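Local structure of Tas1 (Pseudomonas aeruginosa, 6OX6) at the interface of chains A and B. The protein pyrophosphorylates adenosine nucleotides to make (p)ppApp, acting as a type VI secretion toxin that depletes ADP and ATP in competitor cells. Sequence-based numbering; all coordinates share one arbitrary frame. Chains: chain A, Tas1; chain B, Pa14_01140.

The interface of chains A and B. Residues chain A 292, 295-297, 406, 410; chain B 51-54.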
loop_
_atom_site.group_PDB
_atom_site.type_symbol
_atom_site.label_atom_id
_atom_site.label_comp_id
_atom_site.label_asym_id
_atom_site.label_seq_id
_atom_site.Cartn_x
_atom_site.Cartn_y
_atom_site.Cartn_z
ATOM N N LYS A 292 8.358 -5.695 -10.119
ATOM C CA LYS A 292 8.170 -5.021 -8.830
ATOM C C LYS A 292 9.388 -5.202 -7.924
ATOM O O LYS A 292 9.818 -4.255 -7.246
ATOM C CB LYS A 292 6.904 -5.544 -8.155
ATOM C CG LYS A 292 6.577 -4.876 -6.839
ATOM C CD LYS A 292 5.177 -5.250 -6.391
ATOM C CE LYS A 292 4.694 -4.366 -5.248
ATOM N NZ LYS A 292 3.277 -4.678 -4.918
ATOM N N ASN A 295 12.061 -2.851 -9.469
ATOM C CA ASN A 295 11.782 -1.419 -9.399
ATOM C C ASN A 295 11.594 -0.915 -7.972
ATOM O O ASN A 295 12.241 0.055 -7.567
ATOM C CB ASN A 295 10.534 -1.069 -10.205
ATOM C CG ASN A 295 10.773 -1.151 -11.688
ATOM O OD1 ASN A 295 11.838 -0.764 -12.184
ATOM N ND2 ASN A 295 9.799 -1.690 -12.407
ATOM N N ASP A 296 10.671 -1.518 -7.222
ATOM C CA ASP A 296 10.468 -1.077 -5.850
ATOM C C ASP A 296 11.624 -1.463 -4.947
ATOM O O ASP A 296 12.018 -0.682 -4.067
ATOM C CB ASP A 296 9.171 -1.650 -5.282
ATOM C CG ASP A 296 7.932 -1.034 -5.923
ATOM O OD1 ASP A 296 8.047 0.016 -6.625
ATOM O OD2 ASP A 296 6.835 -1.595 -5.688
ATOM N N TYR A 297 12.161 -2.670 -5.128
ATOM C CA TYR A 297 13.050 -3.245 -4.137
ATOM C C TYR A 297 14.467 -3.425 -4.644
ATOM O O TYR A 297 15.254 -4.129 -3.995
ATOM C CB TYR A 297 12.473 -4.566 -3.647
ATOM C CG TYR A 297 11.135 -4.373 -3.007
ATOM C CD1 TYR A 297 11.010 -3.648 -1.814
ATOM C CD2 TYR A 297 9.993 -4.886 -3.591
ATOM C CE1 TYR A 297 9.759 -3.454 -1.215
ATOM C CE2 TYR A 297 8.742 -4.696 -3.014
ATOM C CZ TYR A 297 8.623 -3.981 -1.828
ATOM O OH TYR A 297 7.358 -3.812 -1.262
ATOM N N TYR A 406 -5.779 8.417 -7.482
ATOM C CA TYR A 406 -4.469 7.895 -7.124
ATOM C C TYR A 406 -3.563 7.838 -8.351
ATOM O O TYR A 406 -2.418 8.307 -8.307
ATOM C CB TYR A 406 -4.626 6.524 -6.460
ATOM C CG TYR A 406 -3.341 5.750 -6.390
ATOM C CD1 TYR A 406 -2.361 6.074 -5.475
ATOM C CD2 TYR A 406 -3.102 4.708 -7.268
ATOM C CE1 TYR A 406 -1.150 5.360 -5.446
ATOM C CE2 TYR A 406 -1.917 3.992 -7.234
ATOM C CZ TYR A 406 -0.950 4.326 -6.323
ATOM O OH TYR A 406 0.217 3.605 -6.302
ATOM N N ARG A 410 -0.149 9.851 -8.566
ATOM C CA ARG A 410 1.069 9.068 -8.471
ATOM C C ARG A 410 2.067 9.437 -9.554
ATOM O O ARG A 410 3.281 9.449 -9.302
ATOM C CB ARG A 410 0.721 7.591 -8.562
ATOM C CG ARG A 410 1.903 6.683 -8.814
ATOM C CD ARG A 410 1.487 5.229 -8.824
ATOM N NE ARG A 410 2.557 4.393 -9.357
ATOM C CZ ARG A 410 2.572 3.054 -9.305
ATOM N NH1 ARG A 410 1.567 2.391 -8.721
ATOM N NH2 ARG A 410 3.590 2.376 -9.834
ATOM N N ASP B 51 7.409 8.254 -10.365
ATOM C CA ASP B 51 6.125 7.557 -10.284
ATOM C C ASP B 51 6.245 6.161 -9.664
ATOM O O ASP B 51 5.326 5.354 -9.812
ATOM C CB ASP B 51 5.467 7.462 -11.658
ATOM C CG ASP B 51 6.181 6.498 -12.579
ATOM O OD1 ASP B 51 7.420 6.325 -12.442
ATOM O OD2 ASP B 51 5.496 5.934 -13.464
ATOM N N ASN B 52 7.344 5.873 -8.969
ATOM C CA ASN B 52 7.554 4.546 -8.396
ATOM C C ASN B 52 6.521 4.247 -7.309
ATOM O O ASN B 52 6.211 5.093 -6.471
ATOM C CB ASN B 52 8.958 4.455 -7.810
ATOM C CG ASN B 52 9.192 3.176 -7.063
ATOM O OD1 ASN B 52 9.089 3.119 -5.823
ATOM N ND2 ASN B 52 9.499 2.131 -7.806
ATOM N N ARG B 53 6.008 3.017 -7.309
ATOM C CA ARG B 53 4.933 2.631 -6.397
ATOM C C ARG B 53 5.333 2.835 -4.937
ATOM O O ARG B 53 4.610 3.462 -4.157
ATOM C CB ARG B 53 4.570 1.163 -6.654
ATOM C CG ARG B 53 3.249 0.711 -6.029
ATOM C CD ARG B 53 3.413 0.238 -4.569
ATOM N NE ARG B 53 4.541 -0.682 -4.373
ATOM C CZ ARG B 53 4.901 -1.187 -3.189
ATOM N NH1 ARG B 53 4.240 -0.841 -2.094
ATOM N NH2 ARG B 53 5.938 -2.019 -3.091
ATOM N N LEU B 54 6.457 2.256 -4.536
ATOM C CA LEU B 54 6.818 2.259 -3.119
ATOM C C LEU B 54 7.170 3.669 -2.658
ATOM O O LEU B 54 6.807 4.091 -1.550
ATOM C CB LEU B 54 7.977 1.281 -2.899
ATOM C CG LEU B 54 8.581 1.116 -1.500
ATOM C CD1 LEU B 54 7.501 0.612 -0.548
ATOM C CD2 LEU B 54 9.810 0.159 -1.538
HETATM O O HOH W 1 1.986 4.011 -4.663
HETATM O O HOH W 2 11.469 2.415 -4.228
HETATM O O HOH W 3 6.595 1.021 -9.341
#
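Helix 286-296 of Tas1, with the loop residue A:Tyr297 that follows it, and helix 402-410 flank the loop 51-52 and the first turn of helix 53-61 of the partner, a Tis1-family immunity protein. This is part of a toxin-immunity interface: the partner helps prevent early activation of the (p)ppApp synthetase. B:Arg53 carries the contact. Its CG lies anti to the backbone N (chi1 -166°), and the chain then bends at chi2 and chi3. This turns the guanidinium edge to A:Asp296. B:Arg53 NE and NH2 grip the same carboxylate oxygen, A:Asp296 OD2, each at 2.8 Å, in a side-on salt bridge. Both nitrogens approach from above the carboxylate plane, and the oxygen lies in the guanidinium plane. B:Arg53 NH2 also donates to the phenol oxygen A:Tyr297 OH at 2.9 Å, which helps fix the rotation of the group. B:Leu54 CB packs under the guanidinium centre, while the extended A:Lys292 lies across the opposite face, its NZ offset toward the rim. The like charge there is probably offset by A:Asp296. The second carboxylate oxygen, A:Asp296 OD1, uses its anti lone pair to accept from the amide B:Asn52 ND2 at 2.8 Å. The carboxylate and amide planes are nearly perpendicular (86°). On the other flank, extended A:Arg410 donates NE to the backbone carbonyl B:Asp51 O at 3.0 Å, in the carbonyl plane. B:Arg53 CA sits over the centre of one face of the A:Arg410 guanidinium. A:Arg410 NH1 donates to A:Tyr406 OH at 3.0 Å, which steadies the guanidinium.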